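Local coordinates for protein phytochromobilin synthase (PDB 6KME) that catalyses the ferredoxin-dependent reduction of biliverdin IX alpha to phytochromobilin, the linear tetrapyrrole chromophore of phytochrome, in tomato, at residues Leu172-Pro177 / Gln228-Thr233. The protein carries 1 engineered substitution. Numbering follows the deposited sequence. Where two conformers were deposited one is given.
Sequences LRFFSP and QHRYLT. With BLA (biliverdine IX alpha), chain B.
F174 meets R230 and Y231 where the loop between strands 167-168 and 180-185 comes against helix 218-238. The setting is the alpha/beta/alpha sandwich of the ferredoxin-dependent bilin reductases, in which helices flank a central antiparallel sheet and the bilin lies between the sheet and the helices on one side of it. F174 is the centre of the contact. Its CG lies anti to its own carbonyl carbon (chi1 -54°), and the ring reaches from the loop to the helix. There it meets two neighbours on the same turn. The R230 chain is extended from CG to NE and brings its guanidinium to the ring, with CZ of F174 over one guanidinium face. NH1 of R230 comes within 3.7 Å of CE1 of F174, and the two planes are 34° apart. CD1 of Y231 lies 3.9 Å from CD1 of F174. The two side chains cross obliquely. The far end of Y231 is polar: its OH is hydrogen-bonded to N131 and R235. W234, one turn on from R230, stacks on the F174 ring. The same loop lines the biliverdin pocket. F175 places CE1 3.8 Å from BLA CAB, while CB of F174 lies 3.7 Å from BLA CBB, the end carbon of a vinyl group.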
ATOM      1  N   LEU A 172       7.057  -3.817  -9.010  1.00 27.09           N
ATOM      2  CA  LEU A 172       7.190  -5.215  -8.605  1.00 23.73           C
ATOM      3  C   LEU A 172       8.220  -5.399  -7.501  1.00 33.29           C
ATOM      4  O   LEU A 172       8.139  -6.371  -6.741  1.00 36.62           O
ATOM      5  CB  LEU A 172       7.564  -6.098  -9.793  1.00 32.08           C
ATOM      6  CG  LEU A 172       6.476  -6.756 -10.646  1.00 38.79           C
ATOM      7  CD1 LEU A 172       7.025  -8.066 -11.188  1.00 48.60           C
ATOM      8  CD2 LEU A 172       5.197  -7.016  -9.904  1.00 36.40           C
ATOM      9  N   ARG A 173       9.211  -4.505  -7.416  1.00 33.13           N
ATOM     10  CA  ARG A 173      10.182  -4.529  -6.321  0.63 40.28           C
ATOM     11  C   ARG A 173       9.497  -4.587  -4.962  1.00 34.49           C
ATOM     12  O   ARG A 173      10.091  -5.056  -3.985  1.00 36.79           O
ATOM     13  CB  ARG A 173      11.088  -3.282  -6.374  0.63 40.51           C
ATOM     14  CG  ARG A 173      11.878  -3.087  -7.682  0.63 48.53           C
ATOM     15  CD  ARG A 173      12.505  -1.674  -7.835  0.63 42.62           C
ATOM     16  NE  ARG A 173      13.287  -1.564  -9.079  0.63 43.91           N
ATOM     17  CZ  ARG A 173      13.972  -0.483  -9.459  0.63 39.79           C
ATOM     18  NH1 ARG A 173      13.976   0.604  -8.694  0.63 30.75           N
ATOM     19  NH2 ARG A 173      14.652  -0.483 -10.612  0.63 28.09           N
ATOM     20  N   PHE A 174       8.260  -4.089  -4.877  1.00 24.13           N
ATOM     21  CA  PHE A 174       7.558  -3.914  -3.615  1.00 26.75           C
ATOM     22  C   PHE A 174       6.385  -4.871  -3.416  1.00 27.46           C
ATOM     23  O   PHE A 174       5.742  -4.821  -2.362  1.00 25.37           O
ATOM     24  CB  PHE A 174       7.080  -2.453  -3.497  1.00 21.03           C
ATOM     25  CG  PHE A 174       8.189  -1.447  -3.674  1.00 23.64           C
ATOM     26  CD1 PHE A 174       9.095  -1.199  -2.639  1.00 27.29           C
ATOM     27  CD2 PHE A 174       8.363  -0.783  -4.890  1.00 26.24           C
ATOM     28  CE1 PHE A 174      10.138  -0.285  -2.799  1.00 28.18           C
ATOM     29  CE2 PHE A 174       9.405   0.141  -5.058  1.00 30.79           C
ATOM     30  CZ  PHE A 174      10.293   0.388  -4.009  1.00 30.44           C
ATOM     31  N   PHE A 175       6.091  -5.745  -4.372  1.00 21.43           N
ATOM     32  CA  PHE A 175       4.917  -6.605  -4.270  1.00 21.08           C
ATOM     33  C   PHE A 175       5.312  -8.003  -3.802  1.00 21.16           C
ATOM     34  O   PHE A 175       6.416  -8.479  -4.073  1.00 26.62           O
ATOM     35  CB  PHE A 175       4.183  -6.698  -5.612  1.00 19.91           C
ATOM     36  CG  PHE A 175       3.445  -5.441  -6.001  1.00 23.41           C
ATOM     37  CD1 PHE A 175       3.293  -4.388  -5.098  1.00 26.67           C
ATOM     38  CD2 PHE A 175       2.893  -5.313  -7.269  1.00 29.48           C
ATOM     39  CE1 PHE A 175       2.614  -3.239  -5.454  1.00 21.88           C
ATOM     40  CE2 PHE A 175       2.200  -4.149  -7.635  1.00 24.19           C
ATOM     41  CZ  PHE A 175       2.063  -3.122  -6.730  1.00 24.57           C
ATOM     42  N   SER A 176       4.392  -8.657  -3.103  1.00 22.16           N
ATOM     43  CA  SER A 176       4.575 -10.017  -2.609  1.00 28.80           C
ATOM     44  C   SER A 176       4.050 -11.017  -3.629  1.00 22.96           C
ATOM     45  O   SER A 176       3.379 -10.641  -4.588  1.00 21.95           O
ATOM     46  CB  SER A 176       3.846 -10.170  -1.278  1.00 20.35           C
ATOM     47  OG  SER A 176       2.541 -10.670  -1.487  1.00 25.82           O
ATOM     48  N   PRO A 177       4.335 -12.315  -3.451  1.00 25.40           N
ATOM     49  CA  PRO A 177       3.786 -13.323  -4.376  1.00 23.94           C
ATOM     50  C   PRO A 177       2.280 -13.504  -4.284  1.00 22.97           C
ATOM     51  O   PRO A 177       1.721 -14.202  -5.133  1.00 28.14           O
ATOM     52  CB  PRO A 177       4.508 -14.622  -3.970  1.00 31.17           C
ATOM     53  CG  PRO A 177       5.663 -14.194  -3.108  1.00 27.86           C
ATOM     54  CD  PRO A 177       5.223 -12.930  -2.448  1.00 25.01           C
ATOM     55  N   GLN A 228      11.798   0.370   5.407  1.00 23.32           N
ATOM     56  CA  GLN A 228      10.530   1.090   5.435  1.00 18.97           C
ATOM     57  C   GLN A 228      10.673   2.498   4.859  1.00 22.22           C
ATOM     58  O   GLN A 228       9.803   2.949   4.102  1.00 21.42           O
ATOM     59  CB  GLN A 228       9.965   1.162   6.864  1.00 19.62           C
ATOM     60  CG  GLN A 228       8.583   1.834   6.895  1.00 22.29           C
ATOM     61  CD  GLN A 228       7.869   1.793   8.251  1.00 30.65           C
ATOM     62  OE1 GLN A 228       6.973   2.597   8.499  1.00 27.96           O
ATOM     63  NE2 GLN A 228       8.242   0.843   9.111  1.00 28.40           N
ATOM     64  N   HIS A 229      11.755   3.209   5.208  1.00 20.33           N
ATOM     65  CA  HIS A 229      11.946   4.566   4.694  1.00 20.44           C
ATOM     66  C   HIS A 229      12.065   4.567   3.173  1.00 26.28           C
ATOM     67  O   HIS A 229      11.478   5.423   2.497  1.00 21.65           O
ATOM     68  CB  HIS A 229      13.181   5.213   5.324  1.00 22.18           C
ATOM     69  CG  HIS A 229      13.399   6.627   4.882  1.00 27.70           C
ATOM     70  ND1 HIS A 229      14.441   6.999   4.061  1.00 26.23           N
ATOM     71  CD2 HIS A 229      12.686   7.754   5.116  1.00 24.28           C
ATOM     72  CE1 HIS A 229      14.372   8.296   3.823  1.00 28.36           C
ATOM     73  NE2 HIS A 229      13.314   8.778   4.451  1.00 27.71           N
ATOM     74  N   ARG A 230      12.808   3.603   2.622  1.00 20.40           N
ATOM     75  CA  ARG A 230      12.921   3.472   1.172  1.00 23.31           C
ATOM     76  C   ARG A 230      11.557   3.254   0.527  1.00 17.93           C
ATOM     77  O   ARG A 230      11.247   3.853  -0.509  1.00 19.43           O
ATOM     78  CB  ARG A 230      13.875   2.319   0.838  1.00 25.24           C
ATOM     79  CG  ARG A 230      14.064   2.037  -0.675  1.00 23.71           C
ATOM     80  CD  ARG A 230      15.081   0.886  -0.873  1.00 28.99           C
ATOM     81  NE  ARG A 230      15.081   0.379  -2.244  1.00 41.16           N
ATOM     82  CZ  ARG A 230      14.332  -0.639  -2.674  1.00 49.25           C
ATOM     83  NH1 ARG A 230      13.523  -1.274  -1.832  1.00 43.17           N
ATOM     84  NH2 ARG A 230      14.396  -1.032  -3.947  1.00 48.95           N
ATOM     85  N   TYR A 231      10.728   2.401   1.134  1.00 19.73           N
ATOM     86  CA  TYR A 231       9.377   2.147   0.636  1.00 21.84           C
ATOM     87  C   TYR A 231       8.523   3.411   0.669  1.00 25.00           C
ATOM     88  O   TYR A 231       7.836   3.730  -0.305  1.00 19.99           O
ATOM     89  CB  TYR A 231       8.741   1.030   1.467  1.00 18.19           C
ATOM     90  CG  TYR A 231       7.257   0.790   1.258  1.00 17.19           C
ATOM     91  CD1 TYR A 231       6.812  -0.235   0.423  1.00 20.19           C
ATOM     92  CD2 TYR A 231       6.297   1.549   1.937  1.00 23.00           C
ATOM     93  CE1 TYR A 231       5.462  -0.484   0.242  1.00 20.35           C
ATOM     94  CE2 TYR A 231       4.943   1.315   1.759  1.00 20.24           C
ATOM     95  CZ  TYR A 231       4.530   0.288   0.917  1.00 22.36           C
ATOM     96  OH  TYR A 231       3.190   0.033   0.733  1.00 22.03           O
ATOM     97  N   LEU A 232       8.536   4.136   1.797  1.00 17.90           N
ATOM     98  CA  LEU A 232       7.775   5.382   1.886  1.00 18.52           C
ATOM     99  C   LEU A 232       8.289   6.402   0.879  1.00 17.11           C
ATOM    100  O   LEU A 232       7.513   7.193   0.324  1.00 19.90           O
ATOM    101  CB  LEU A 232       7.875   5.974   3.304  1.00 18.24           C
ATOM    102  CG  LEU A 232       7.356   5.097   4.439  1.00 20.95           C
ATOM    103  CD1 LEU A 232       7.709   5.713   5.809  1.00 21.18           C
ATOM    104  CD2 LEU A 232       5.852   4.895   4.282  1.00 19.67           C
ATOM    105  N   THR A 233       9.599   6.425   0.666  1.00 17.32           N
ATOM    106  CA  THR A 233      10.175   7.396  -0.251  1.00 17.78           C
ATOM    107  C   THR A 233       9.730   7.114  -1.681  1.00 23.24           C
ATOM    108  O   THR A 233       9.348   8.038  -2.414  1.00 20.76           O
ATOM    109  CB  THR A 233      11.696   7.373  -0.143  1.00 19.61           C
ATOM    110  OG1 THR A 233      12.092   7.812   1.164  1.00 21.87           O
ATOM    111  CG2 THR A 233      12.308   8.286  -1.194  1.00 21.14           C
TER
HETATM  112  CHA BLA B 401      -3.295   3.076 -11.420  1.00 26.90           C
HETATM  113  NA  BLA B 401      -2.200   2.230  -9.228  1.00 22.67           N
HETATM  114  C1A BLA B 401      -2.331   2.210 -10.626  1.00 25.68           C
HETATM  115  C2A BLA B 401      -1.371   1.233 -11.141  1.00 19.64           C
HETATM  116  C3A BLA B 401      -0.659   0.677  -9.989  1.00 18.48           C
HETATM  117  C4A BLA B 401      -1.190   1.312  -8.817  1.00 26.86           C
HETATM  118  CMA BLA B 401       0.434  -0.394  -9.953  1.00 21.24           C
HETATM  119  CAA BLA B 401      -1.200   0.950 -12.661  1.00 19.04           C
HETATM  120  CBA BLA B 401      -0.339   2.025 -13.268  1.00 18.80           C
HETATM  121  CGA BLA B 401       1.181   1.630 -13.192  1.00 21.66           C
HETATM  122  O1A BLA B 401       1.371   0.547 -13.664  1.00 18.06           O
HETATM  123  O2A BLA B 401       1.865   2.473 -12.691  1.00 21.19           O
HETATM  124  CHB BLA B 401      -0.820   1.076  -7.346  1.00 23.03           C
HETATM  125  NB  BLA B 401       1.602   0.867  -7.360  1.00 27.32           N
HETATM  126  C1B BLA B 401       0.386   1.020  -6.654  1.00 32.80           C
HETATM  127  C2B BLA B 401       0.808   0.615  -5.177  1.00 26.85           C
HETATM  128  C3B BLA B 401       2.193   0.533  -5.086  1.00 24.99           C
HETATM  129  C4B BLA B 401       2.736   0.748  -6.500  1.00 26.69           C
HETATM  130  CMB BLA B 401      -0.226   0.626  -4.066  1.00 32.39           C
HETATM  131  OB  BLA B 401       3.874   0.855  -6.925  1.00 24.53           O
HETATM  132  CAB BLA B 401       3.268   0.242  -4.068  1.00 24.98           C
HETATM  133  CBB BLA B 401       4.620   0.242  -4.012  1.00 35.01           C
HETATM  134  NC  BLA B 401      -4.825   5.205  -6.812  1.00 34.64           N
HETATM  135  C1C BLA B 401      -4.700   5.143  -5.405  1.00 46.34           C
HETATM  136  C2C BLA B 401      -5.395   6.405  -4.875  1.00 36.77           C
HETATM  137  C3C BLA B 401      -5.876   7.108  -5.980  1.00 23.62           C
HETATM  138  C4C BLA B 401      -5.515   6.342  -7.274  1.00 25.11           C
HETATM  139  CMC BLA B 401      -5.427   6.644  -3.360  1.00 38.79           C
HETATM  140  OC  BLA B 401      -4.115   4.182  -4.932  1.00 58.59           O
HETATM  141  CAC BLA B 401      -6.616   8.398  -5.935  1.00 28.03           C
HETATM  142  CBC BLA B 401      -6.558   9.474  -5.120  1.00 36.83           C
HETATM  143  CHD BLA B 401      -5.692   6.520  -8.621  1.00 19.95           C
HETATM  144  ND  BLA B 401      -4.322   4.601  -9.696  1.00 27.70           N
HETATM  145  C1D BLA B 401      -5.113   5.673  -9.741  1.00 25.66           C
HETATM  146  C2D BLA B 401      -5.474   6.071 -11.160  1.00 24.64           C
HETATM  147  C3D BLA B 401      -4.855   5.160 -11.996  1.00 27.05           C
HETATM  148  C4D BLA B 401      -4.078   4.168 -11.083  1.00 25.16           C
HETATM  149  CMD BLA B 401      -6.361   7.274 -11.420  1.00 23.81           C
HETATM  150  CAD BLA B 401      -4.820   5.007 -13.522  1.00 23.27           C
HETATM  151  CBD BLA B 401      -4.007   6.077 -14.224  1.00 26.66           C
HETATM  152  CGD BLA B 401      -2.434   5.988 -13.994  1.00 32.64           C
HETATM  153  O1D BLA B 401      -1.975   7.066 -13.659  1.00 31.16           O
HETATM  154  O2D BLA B 401      -1.966   4.875 -14.194  1.00 29.38           O